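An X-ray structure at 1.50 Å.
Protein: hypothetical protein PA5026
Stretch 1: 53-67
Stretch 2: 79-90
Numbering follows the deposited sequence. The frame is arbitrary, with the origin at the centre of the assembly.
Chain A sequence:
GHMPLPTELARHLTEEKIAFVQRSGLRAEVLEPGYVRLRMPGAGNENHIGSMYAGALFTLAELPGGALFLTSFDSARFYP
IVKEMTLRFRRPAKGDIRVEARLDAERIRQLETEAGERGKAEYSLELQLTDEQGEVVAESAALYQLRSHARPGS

Stretch 1 (53-67) YAGALFTLAELPGGA
Stretch 2, residues 79-90: YPIVKEMTLRFR

No hydrogen bond joins these two stretches; helix and strand are held by apolar packing, with one sulfur-aromatic contact. M85 SD lies 4.3 Å from the centroid of the F58 ring, approaching obliquely, 38° off the ring normal, and 3.6 Å from F58 CE1. Polarizable sulfur suits an aromatic neighbour in this buried site.

Helix 54-62 follows Y53, its N-cap, and crosses strand 79-89 at 127°, nearer antiparallel than parallel, with axes 9.8 Å apart at closest approach. A54 CA lies 8.4 Å from F89 CA, F58 CA 6.9 Å from L87 CA, and E62 CA 8.0 Å from M85 CA; in helical segment 64-67, G66 CA is 6.3 Å from P80 CA. P80 and V82 point toward the helical stretch, I81 away; K83 (phi/psi -93/-47) interrupts the extended backbone, and M85 and L87 again point toward, T86 away.

L87 (chi1 t, chi2 p) spreads its branched end over the helix: CD2 reaches F58 CA at 3.7 Å, and CD1 meets A61 CB at 4.2 Å. F58 (t, chi2 90°) presents its ring edge to CD2. The CA-to-CB bond of F89 (m, chi2 -78°) points sideways, yet its ring meets A54 CB through CZ at 3.9 Å and L57 CD1 through CE1 at 4.0 Å.

M85, extended through chi1 and chi2 (t, t) and turned at chi3 (m), brings CE to 3.3 Å from E62 CG; here the glutamate (t, m, chi3 -33°) contributes its aliphatic stem. G66 CA lies 4.3 Å from P80 CG, a backbone-to-ring contact.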

# COMPACT_ATOMS: atom_id res chain seq x y z
N TYR A 53 2.69 10.22 -3.22
CA TYR A 53 1.54 9.70 -2.48
C TYR A 53 1.93 8.40 -1.78
O TYR A 53 2.65 7.57 -2.36
CB TYR A 53 0.36 9.47 -3.43
CG TYR A 53 -0.81 8.78 -2.76
CD1 TYR A 53 -1.37 9.30 -1.59
CD2 TYR A 53 -1.30 7.57 -3.24
CE1 TYR A 53 -2.39 8.63 -0.92
CE2 TYR A 53 -2.32 6.89 -2.58
CZ TYR A 53 -2.86 7.43 -1.42
OH TYR A 53 -3.82 6.75 -0.73
N ALA A 54 1.46 8.22 -0.55
CA ALA A 54 1.76 7.02 0.23
C ALA A 54 1.50 5.71 -0.51
O ALA A 54 2.26 4.75 -0.35
CB ALA A 54 0.97 7.04 1.53
N GLY A 55 0.43 5.67 -1.30
CA GLY A 55 0.08 4.47 -2.05
C GLY A 55 1.12 4.11 -3.10
O GLY A 55 1.33 2.93 -3.41
N ALA A 56 1.76 5.13 -3.67
CA ALA A 56 2.80 4.91 -4.68
C ALA A 56 4.03 4.36 -3.96
O ALA A 56 4.71 3.46 -4.48
CB ALA A 56 3.12 6.21 -5.39
N LEU A 57 4.34 4.91 -2.79
CA LEU A 57 5.48 4.43 -2.00
C LEU A 57 5.25 2.97 -1.63
O LEU A 57 6.16 2.15 -1.73
CB LEU A 57 5.66 5.29 -0.75
CG LEU A 57 6.25 6.69 -0.98
CD1 LEU A 57 6.08 7.56 0.25
CD2 LEU A 57 7.73 6.54 -1.35
N PHE A 58 4.03 2.65 -1.22
CA PHE A 58 3.71 1.28 -0.85
C PHE A 58 3.91 0.33 -2.02
O PHE A 58 4.49 -0.74 -1.88
CB PHE A 58 2.26 1.15 -0.37
CG PHE A 58 1.87 -0.26 -0.01
CD1 PHE A 58 2.05 -0.74 1.29
CD2 PHE A 58 1.37 -1.13 -0.97
CE1 PHE A 58 1.72 -2.07 1.62
CE2 PHE A 58 1.04 -2.45 -0.66
CZ PHE A 58 1.22 -2.92 0.64
N THR A 59 3.40 0.72 -3.19
CA THR A 59 3.52 -0.11 -4.37
C THR A 59 4.98 -0.37 -4.72
O THR A 59 5.37 -1.50 -5.02
CB THR A 59 2.78 0.54 -5.56
OG1 THR A 59 1.39 0.65 -5.24
CG2 THR A 59 2.93 -0.30 -6.82
N LEU A 60 5.81 0.67 -4.64
CA LEU A 60 7.23 0.52 -4.93
C LEU A 60 7.90 -0.44 -3.95
O LEU A 60 8.71 -1.27 -4.34
CB LEU A 60 7.94 1.88 -4.87
CG LEU A 60 9.45 1.82 -5.08
CD1 LEU A 60 9.75 1.29 -6.48
CD2 LEU A 60 10.05 3.21 -4.89
N ALA A 61 7.56 -0.30 -2.67
CA ALA A 61 8.15 -1.13 -1.62
C ALA A 61 7.65 -2.57 -1.62
O ALA A 61 8.37 -3.49 -1.24
CB ALA A 61 7.88 -0.50 -0.25
N GLU A 62 6.41 -2.77 -2.06
CA GLU A 62 5.78 -4.09 -2.08
C GLU A 62 6.13 -4.97 -3.29
O GLU A 62 6.32 -6.19 -3.14
CB GLU A 62 4.25 -3.91 -2.01
CG GLU A 62 3.42 -5.17 -1.77
CD GLU A 62 3.30 -6.09 -2.98
OE1 GLU A 62 3.27 -5.61 -4.14
OE2 GLU A 62 3.20 -7.32 -2.77
N LEU A 63 6.23 -4.36 -4.46
CA LEU A 63 6.48 -5.10 -5.69
C LEU A 63 7.75 -5.96 -5.75
O LEU A 63 7.77 -6.97 -6.45
CB LEU A 63 6.44 -4.15 -6.90
CG LEU A 63 6.03 -4.85 -8.20
CD1 LEU A 63 4.59 -5.33 -8.08
CD2 LEU A 63 6.17 -3.88 -9.36
N PRO A 64 8.82 -5.57 -5.03
CA PRO A 64 10.03 -6.41 -5.09
C PRO A 64 9.76 -7.88 -4.75
O PRO A 64 10.47 -8.77 -5.21
CB PRO A 64 10.96 -5.73 -4.10
CG PRO A 64 10.64 -4.28 -4.31
CD PRO A 64 9.11 -4.29 -4.35
N GLY A 65 8.75 -8.13 -3.93
CA GLY A 65 8.42 -9.51 -3.57
C GLY A 65 8.01 -10.29 -4.81
O GLY A 65 8.42 -11.43 -5.00
N GLY A 66 7.19 -9.66 -5.65
CA GLY A 66 6.76 -10.30 -6.87
C GLY A 66 7.84 -10.28 -7.94
O GLY A 66 7.97 -11.24 -8.71
N ALA A 67 8.62 -9.20 -8.01
CA ALA A 67 9.68 -9.11 -9.01
C ALA A 67 10.75 -10.18 -8.77
O ALA A 67 11.20 -10.83 -9.71
CB ALA A 67 10.31 -7.71 -9.00
N TYR A 79 3.39 -19.20 -7.21
CA TYR A 79 2.89 -17.83 -7.29
C TYR A 79 3.16 -17.23 -5.92
O TYR A 79 3.18 -17.95 -4.92
CB TYR A 79 1.40 -17.79 -7.64
CG TYR A 79 0.48 -18.34 -6.58
CD1 TYR A 79 -0.08 -17.50 -5.61
CD2 TYR A 79 0.14 -19.69 -6.57
CE1 TYR A 79 -0.97 -18.01 -4.66
CE2 TYR A 79 -0.74 -20.20 -5.63
CZ TYR A 79 -1.29 -19.36 -4.68
OH TYR A 79 -2.18 -19.88 -3.75
N PRO A 80 3.41 -15.92 -5.87
CA PRO A 80 3.68 -15.27 -4.59
C PRO A 80 2.46 -14.52 -4.07
O PRO A 80 1.59 -14.13 -4.84
CB PRO A 80 4.82 -14.33 -4.93
CG PRO A 80 4.39 -13.81 -6.30
CD PRO A 80 3.85 -15.07 -7.00
N ILE A 81 2.40 -14.34 -2.76
CA ILE A 81 1.35 -13.54 -2.15
C ILE A 81 2.00 -12.80 -0.99
O ILE A 81 2.94 -13.31 -0.37
CB ILE A 81 0.18 -14.38 -1.57
CG1 ILE A 81 0.70 -15.41 -0.58
CG2 ILE A 81 -0.60 -15.03 -2.70
CD1 ILE A 81 -0.41 -16.12 0.17
N VAL A 82 1.53 -11.60 -0.72
CA VAL A 82 2.08 -10.85 0.40
C VAL A 82 1.14 -11.12 1.58
O VAL A 82 -0.08 -11.06 1.43
CB VAL A 82 2.18 -9.33 0.07
CG1 VAL A 82 0.83 -8.78 -0.36
CG2 VAL A 82 2.73 -8.58 1.27
N LYS A 83 1.71 -11.46 2.73
CA LYS A 83 0.91 -11.77 3.92
C LYS A 83 0.70 -10.56 4.82
O LYS A 83 -0.41 -10.31 5.30
CB LYS A 83 1.57 -12.89 4.73
CG LYS A 83 1.76 -14.20 3.98
CD LYS A 83 0.47 -14.69 3.35
CE LYS A 83 -0.62 -14.93 4.39
NZ LYS A 83 -1.89 -15.39 3.75
N GLU A 84 1.77 -9.83 5.08
CA GLU A 84 1.70 -8.62 5.90
C GLU A 84 2.87 -7.73 5.59
O GLU A 84 3.92 -8.19 5.13
CB GLU A 84 1.61 -8.94 7.39
CG GLU A 84 2.40 -10.12 7.87
CD GLU A 84 2.03 -10.51 9.31
OE1 GLU A 84 0.87 -10.92 9.55
OE2 GLU A 84 2.90 -10.39 10.19
N MET A 85 2.69 -6.43 5.83
CA MET A 85 3.74 -5.48 5.52
C MET A 85 3.58 -4.21 6.33
O MET A 85 2.47 -3.72 6.54
CB MET A 85 3.69 -5.16 4.02
CG MET A 85 4.76 -4.19 3.52
SD MET A 85 4.78 -4.05 1.70
CE MET A 85 4.78 -5.65 1.22
N THR A 86 4.72 -3.69 6.78
CA THR A 86 4.78 -2.45 7.53
C THR A 86 5.58 -1.48 6.68
O THR A 86 6.64 -1.84 6.15
CB THR A 86 5.49 -2.65 8.88
OG1 THR A 86 4.70 -3.51 9.71
CG2 THR A 86 5.71 -1.31 9.58
N LEU A 87 5.08 -0.26 6.53
CA LEU A 87 5.76 0.79 5.76
C LEU A 87 5.94 1.99 6.67
O LEU A 87 4.96 2.55 7.17
CB LEU A 87 4.93 1.18 4.53
CG LEU A 87 5.52 2.26 3.62
CD1 LEU A 87 6.87 1.80 3.06
CD2 LEU A 87 4.56 2.56 2.48
N ARG A 88 7.19 2.39 6.91
CA ARG A 88 7.48 3.52 7.79
C ARG A 88 7.92 4.71 6.95
O ARG A 88 8.85 4.62 6.15
CB ARG A 88 8.58 3.14 8.79
CG ARG A 88 8.31 1.84 9.55
CD ARG A 88 9.47 1.49 10.50
NE ARG A 88 9.51 0.06 10.82
CZ ARG A 88 8.73 -0.54 11.72
NH1 ARG A 88 7.84 0.14 12.41
NH2 ARG A 88 8.85 -1.85 11.91
N PHE A 89 7.25 5.84 7.14
CA PHE A 89 7.55 7.05 6.38
C PHE A 89 8.57 7.90 7.14
O PHE A 89 8.32 8.30 8.28
CB PHE A 89 6.25 7.82 6.13
CG PHE A 89 5.19 6.99 5.44
CD1 PHE A 89 5.25 6.77 4.07
CD2 PHE A 89 4.16 6.40 6.17
CE1 PHE A 89 4.30 5.96 3.43
CE2 PHE A 89 3.20 5.60 5.54
CZ PHE A 89 3.27 5.38 4.17
N ARG A 90 9.70 8.18 6.49
CA ARG A 90 10.77 8.95 7.11
C ARG A 90 10.81 10.42 6.74
O ARG A 90 11.05 11.28 7.59
CB ARG A 90 12.12 8.31 6.78
CG ARG A 90 12.22 6.83 7.12
CD ARG A 90 11.76 6.54 8.55
NE ARG A 90 12.23 5.23 8.98
CZ ARG A 90 11.85 4.62 10.10
NH1 ARG A 90 10.98 5.20 10.92
NH2 ARG A 90 12.38 3.44 10.41